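Local structure of penaeus monodon metallodensovirus major capsid protein (6WH7) at residues H271-P276 / A289-E294; L224-W229 / Y238-N243. The protein forms the icosahedral shell of a shrimp densovirus, assembling from 60 copies into the capsid that probably encloses its single-stranded DNA genome. All coordinates share one frame; numbering follows the deposited sequence.

The two contacts lie in series along the chain. Contact 2 (224-229 with 238-243) closes before contact 1 (271-276 with 289-294) opens. Their centres are 26 Å apart, and their nearest atoms stay about 9 Å from each other without touching. Contact 1 bridges the two sheets of the viral jelly roll, from strand 270-274 to strand 287-302. Contact 2 lies in the long connection between strands 218-222 and 270-274, which belong to opposite sheets. Strand 118-135 receives side chains from both contacts at different points of its length. One contact therefore packs the barrel core, and the other packs the connection leaving it.

Contact 1: residues H271-P276 / A289-E294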
# COMPACT_ATOMS: atom_id res chain seq x y z
N HIS A 271 52.73 -79.43 7.38
CA HIS A 271 52.23 -79.42 6.01
C HIS A 271 52.63 -80.72 5.33
O HIS A 271 53.75 -81.19 5.48
CB HIS A 271 52.71 -78.22 5.22
CG HIS A 271 52.11 -76.93 5.67
ND1 HIS A 271 52.41 -75.73 5.08
CD2 HIS A 271 51.26 -76.65 6.67
CE1 HIS A 271 51.74 -74.76 5.67
NE2 HIS A 271 51.04 -75.30 6.65
N TYR A 272 51.69 -81.28 4.59
CA TYR A 272 51.77 -82.64 4.10
C TYR A 272 51.19 -82.68 2.70
O TYR A 272 50.18 -82.05 2.42
CB TYR A 272 50.99 -83.57 5.02
CG TYR A 272 51.52 -83.64 6.42
CD1 TYR A 272 52.79 -84.12 6.68
CD2 TYR A 272 50.79 -83.14 7.47
CE1 TYR A 272 53.27 -84.16 7.96
CE2 TYR A 272 51.26 -83.17 8.74
CZ TYR A 272 52.50 -83.68 8.98
OH TYR A 272 52.97 -83.71 10.27
N LEU A 273 51.84 -83.43 1.83
CA LEU A 273 51.33 -83.70 0.50
C LEU A 273 50.96 -85.16 0.40
O LEU A 273 51.66 -86.03 0.92
CB LEU A 273 52.35 -83.32 -0.58
CG LEU A 273 52.60 -81.83 -0.64
CD1 LEU A 273 53.67 -81.50 -1.64
CD2 LEU A 273 51.32 -81.11 -0.97
N SER A 274 49.85 -85.43 -0.27
CA SER A 274 49.30 -86.77 -0.31
C SER A 274 48.46 -86.91 -1.56
O SER A 274 48.05 -85.91 -2.16
CB SER A 274 48.47 -87.06 0.94
OG SER A 274 47.95 -88.37 0.92
N PHE A 275 48.23 -88.14 -1.96
CA PHE A 275 47.35 -88.36 -3.09
C PHE A 275 46.13 -89.15 -2.64
O PHE A 275 46.21 -89.95 -1.70
CB PHE A 275 48.05 -89.10 -4.23
CG PHE A 275 49.17 -88.33 -4.83
CD1 PHE A 275 48.91 -87.34 -5.76
CD2 PHE A 275 50.47 -88.60 -4.49
CE1 PHE A 275 49.94 -86.63 -6.31
CE2 PHE A 275 51.49 -87.89 -5.05
CZ PHE A 275 51.23 -86.91 -5.96
N PRO A 276 44.99 -88.95 -3.29
CA PRO A 276 43.81 -89.71 -2.94
C PRO A 276 43.97 -91.17 -3.31
O PRO A 276 44.58 -91.49 -4.34
CB PRO A 276 42.71 -89.05 -3.78
CG PRO A 276 43.42 -88.50 -4.92
CD PRO A 276 44.72 -88.01 -4.38
N ALA A 289 53.35 -86.15 -9.13
CA ALA A 289 53.07 -84.73 -9.20
C ALA A 289 54.35 -83.96 -9.43
O ALA A 289 55.38 -84.25 -8.82
CB ALA A 289 52.39 -84.23 -7.93
N GLN A 290 54.29 -82.99 -10.33
CA GLN A 290 55.27 -81.93 -10.40
C GLN A 290 54.61 -80.62 -10.04
O GLN A 290 53.45 -80.37 -10.39
CB GLN A 290 55.87 -81.76 -11.80
CG GLN A 290 57.05 -80.83 -11.73
CD GLN A 290 57.37 -80.16 -13.02
OE1 GLN A 290 56.63 -80.29 -13.98
NE2 GLN A 290 58.46 -79.44 -13.05
N PHE A 291 55.35 -79.77 -9.35
CA PHE A 291 54.93 -78.39 -9.13
C PHE A 291 56.17 -77.56 -8.92
O PHE A 291 57.29 -78.07 -8.90
CB PHE A 291 53.95 -78.30 -7.96
CG PHE A 291 54.44 -78.96 -6.72
CD1 PHE A 291 55.20 -78.27 -5.80
CD2 PHE A 291 54.14 -80.27 -6.47
CE1 PHE A 291 55.65 -78.88 -4.67
CE2 PHE A 291 54.59 -80.89 -5.35
CZ PHE A 291 55.33 -80.19 -4.45
N THR A 292 55.97 -76.26 -8.77
CA THR A 292 57.05 -75.32 -8.53
C THR A 292 57.04 -74.93 -7.07
O THR A 292 55.99 -74.57 -6.53
CB THR A 292 56.90 -74.09 -9.42
OG1 THR A 292 56.87 -74.50 -10.79
CG2 THR A 292 58.06 -73.16 -9.23
N LEU A 293 58.19 -75.01 -6.43
CA LEU A 293 58.34 -74.60 -5.04
C LEU A 293 59.08 -73.27 -5.02
O LEU A 293 60.27 -73.21 -5.36
CB LEU A 293 59.08 -75.65 -4.23
CG LEU A 293 59.36 -75.25 -2.79
CD1 LEU A 293 58.07 -75.05 -2.06
CD2 LEU A 293 60.20 -76.29 -2.11
N GLU A 294 58.39 -72.21 -4.63
CA GLU A 294 59.00 -70.92 -4.36
C GLU A 294 58.91 -70.65 -2.87
O GLU A 294 57.81 -70.50 -2.33
CB GLU A 294 58.31 -69.80 -5.13
CG GLU A 294 58.63 -69.77 -6.60
CD GLU A 294 57.90 -68.66 -7.30
OE1 GLU A 294 56.94 -68.11 -6.72
OE2 GLU A 294 58.30 -68.30 -8.43
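Leu273 and Phe291 reach toward each other from facing sheets. The methyl CD1 of Leu273 lies 3.5 Å from CZ of Phe291, at the far end of the ring. It also approaches Phe291 CE2, at 3.9 Å. The methyl comes in at a slant, neither squarely over the face nor at the rim. Phe291 CG sits between the backbone N and the carbonyl carbon (chi1 51°), which directs the ring toward the leucine. A second pair lies beside the first. CB of Ala289 sits in the plane of the Phe275 ring, at its edge, 3.5 Å from Phe275 CZ. Phe275 CG is turned away from the carbonyl carbon (chi1 -65°), and the ring spans most of the gap between the backbones. The CA atoms of Phe275 and Ala289 are 9.1 Å apart, and no hydrogen bond crosses. All four side chains are buried, and the contacts between them are apolar.

Beyond these pairs the two segments no longer touch each other. Gln290, Thr292 and Glu294 alternate with the inward residues and also meet neighbouring subunits: Thr292 OG1 hydrogen-bonds Tyr210 OH of another subunit.

Such apolar contact between facing sheets is characteristic of a jelly-roll core. Strand 270-274 runs between strands 79-83 and 157-162 in one sheet, while strand 287-302 lies between strands 59-75 and 118-135 in the other.

Contact 2: residues L224-W229 / Y238-N243; sequences LDLGFW and YVPQNN
Pro240 packs against two leucines, Leu224 and Leu226. The methyl CD2 of Leu224 is 3.6 Å from Pro240 CD and 3.9 Å from Pro240 CG, so it spans neighbouring ring carbons. Leu226 brings both methyls to the same ring. Its CD2 is 3.8 Å from Pro240 CB, and its CD1 is 4.1 Å from Pro240 CG. Each leucine crosses the proline at about a right angle. The other branch of Leu224 turns to Val239, where CD1 lies 4.2 Å from Val239 CG2. The fork of Leu224 therefore touches two successive residues of the opposite segment. All four side chains are buried, and no hydrogen bond joins the segments.

Neither segment forms a regular helix, and only Trp229 belongs to a strand. Both are part of the long insertion between strands 218-222 and 270-274 of the jelly roll. By its place in the strand order this corresponds to the G-H loop of parvovirus capsid proteins, a large excursion from the barrel. Here the insertion packs on itself, through side chains rather than through paired backbones.

The next layer lies around the leucines. Leu226 CG stands opposite its carbonyl carbon (chi1 -66°), which carries both methyls to the proline. Its CB rests 4.1 Å above the plane of the Phe228 ring, offset toward the rim. Leu224 and Leu226 also touch Pro121 of strand 118-135, and Val239 packs on Met268.

Farther out, polar side chains tie both segments to their surroundings. Asn242 OD1 accepts from Ala248 N, and Asn242 ND2 donates to Met362 O. Asp225 OD1 makes a salt bridge with Arg356 NH2 of a neighbouring subunit.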
# COMPACT_ATOMS: atom_id res chain seq x y z
N LEU A 224 56.76 -64.28 12.15
CA LEU A 224 57.46 -64.40 13.42
C LEU A 224 57.55 -63.02 14.04
O LEU A 224 58.07 -62.09 13.42
CB LEU A 224 58.87 -64.96 13.22
CG LEU A 224 59.12 -66.45 13.16
CD1 LEU A 224 58.50 -67.04 11.94
CD2 LEU A 224 60.59 -66.68 13.15
N ASP A 225 57.04 -62.88 15.25
CA ASP A 225 57.30 -61.70 16.06
C ASP A 225 58.16 -62.17 17.22
O ASP A 225 57.66 -62.76 18.17
CB ASP A 225 56.01 -61.05 16.54
CG ASP A 225 56.24 -59.71 17.19
OD1 ASP A 225 57.39 -59.22 17.15
OD2 ASP A 225 55.28 -59.14 17.74
N LEU A 226 59.45 -61.87 17.15
CA LEU A 226 60.41 -62.24 18.17
C LEU A 226 60.77 -60.99 18.95
O LEU A 226 60.98 -59.92 18.36
CB LEU A 226 61.67 -62.84 17.53
CG LEU A 226 61.56 -64.18 16.79
CD1 LEU A 226 62.78 -64.41 15.96
CD2 LEU A 226 61.45 -65.29 17.78
N GLY A 227 60.81 -61.09 20.26
CA GLY A 227 61.31 -59.94 20.96
C GLY A 227 62.81 -59.85 20.99
O GLY A 227 63.36 -58.96 21.64
N PHE A 228 63.48 -60.75 20.29
CA PHE A 228 64.92 -60.88 20.38
C PHE A 228 65.46 -61.15 18.99
O PHE A 228 64.71 -61.36 18.03
CB PHE A 228 65.32 -62.00 21.34
CG PHE A 228 64.85 -63.35 20.91
CD1 PHE A 228 65.68 -64.18 20.20
CD2 PHE A 228 63.58 -63.76 21.19
CE1 PHE A 228 65.25 -65.41 19.81
CE2 PHE A 228 63.15 -64.99 20.79
CZ PHE A 228 63.99 -65.81 20.10
N TRP A 229 66.78 -61.13 18.88
CA TRP A 229 67.49 -61.31 17.63
C TRP A 229 68.37 -62.54 17.74
O TRP A 229 68.43 -63.20 18.77
CB TRP A 229 68.32 -60.06 17.34
CG TRP A 229 67.49 -58.87 17.10
CD1 TRP A 229 66.86 -58.13 18.04
CD2 TRP A 229 67.27 -58.21 15.86
NE1 TRP A 229 66.21 -57.08 17.46
CE2 TRP A 229 66.46 -57.11 16.12
CE3 TRP A 229 67.67 -58.46 14.55
CZ2 TRP A 229 66.04 -56.25 15.12
CZ3 TRP A 229 67.26 -57.62 13.57
CH2 TRP A 229 66.45 -56.52 13.85
N TYR A 238 64.95 -75.49 13.58
CA TYR A 238 63.62 -75.10 13.13
C TYR A 238 63.52 -73.59 13.13
O TYR A 238 64.31 -72.89 13.77
CB TYR A 238 62.54 -75.67 14.05
CG TYR A 238 62.44 -77.17 14.08
CD1 TYR A 238 61.70 -77.85 13.13
CD2 TYR A 238 63.03 -77.90 15.09
CE1 TYR A 238 61.58 -79.20 13.16
CE2 TYR A 238 62.92 -79.26 15.13
CZ TYR A 238 62.19 -79.91 14.16
OH TYR A 238 62.08 -81.27 14.19
N VAL A 239 62.54 -73.07 12.40
CA VAL A 239 62.35 -71.62 12.45
C VAL A 239 61.89 -71.40 13.89
O VAL A 239 61.27 -72.30 14.47
CB VAL A 239 61.32 -71.10 11.45
CG1 VAL A 239 61.37 -71.85 10.12
CG2 VAL A 239 59.96 -70.96 12.06
N PRO A 240 62.19 -70.26 14.50
CA PRO A 240 61.84 -70.07 15.91
C PRO A 240 60.35 -70.30 16.15
O PRO A 240 59.49 -69.71 15.50
CB PRO A 240 62.24 -68.62 16.16
CG PRO A 240 63.35 -68.40 15.22
CD PRO A 240 63.03 -69.17 13.99
N GLN A 241 60.05 -71.17 17.12
CA GLN A 241 58.68 -71.55 17.42
C GLN A 241 58.57 -71.85 18.90
O GLN A 241 59.48 -72.43 19.49
CB GLN A 241 58.25 -72.80 16.65
CG GLN A 241 58.17 -72.63 15.18
CD GLN A 241 57.90 -73.93 14.49
OE1 GLN A 241 58.10 -74.99 15.05
NE2 GLN A 241 57.47 -73.86 13.26
N ASN A 242 57.44 -71.48 19.49
CA ASN A 242 57.11 -71.82 20.86
C ASN A 242 56.03 -72.89 20.80
O ASN A 242 54.89 -72.61 20.43
CB ASN A 242 56.64 -70.59 21.62
CG ASN A 242 57.77 -69.63 21.91
OD1 ASN A 242 58.92 -70.03 22.06
ND2 ASN A 242 57.46 -68.35 21.96
N ASN A 243 56.38 -74.12 21.18
CA ASN A 243 55.55 -75.28 20.91
C ASN A 243 55.56 -76.21 22.11
O ASN A 243 56.26 -75.99 23.09
CB ASN A 243 56.05 -76.07 19.70
CG ASN A 243 55.90 -75.32 18.43
OD1 ASN A 243 55.09 -74.41 18.33
ND2 ASN A 243 56.67 -75.71 17.43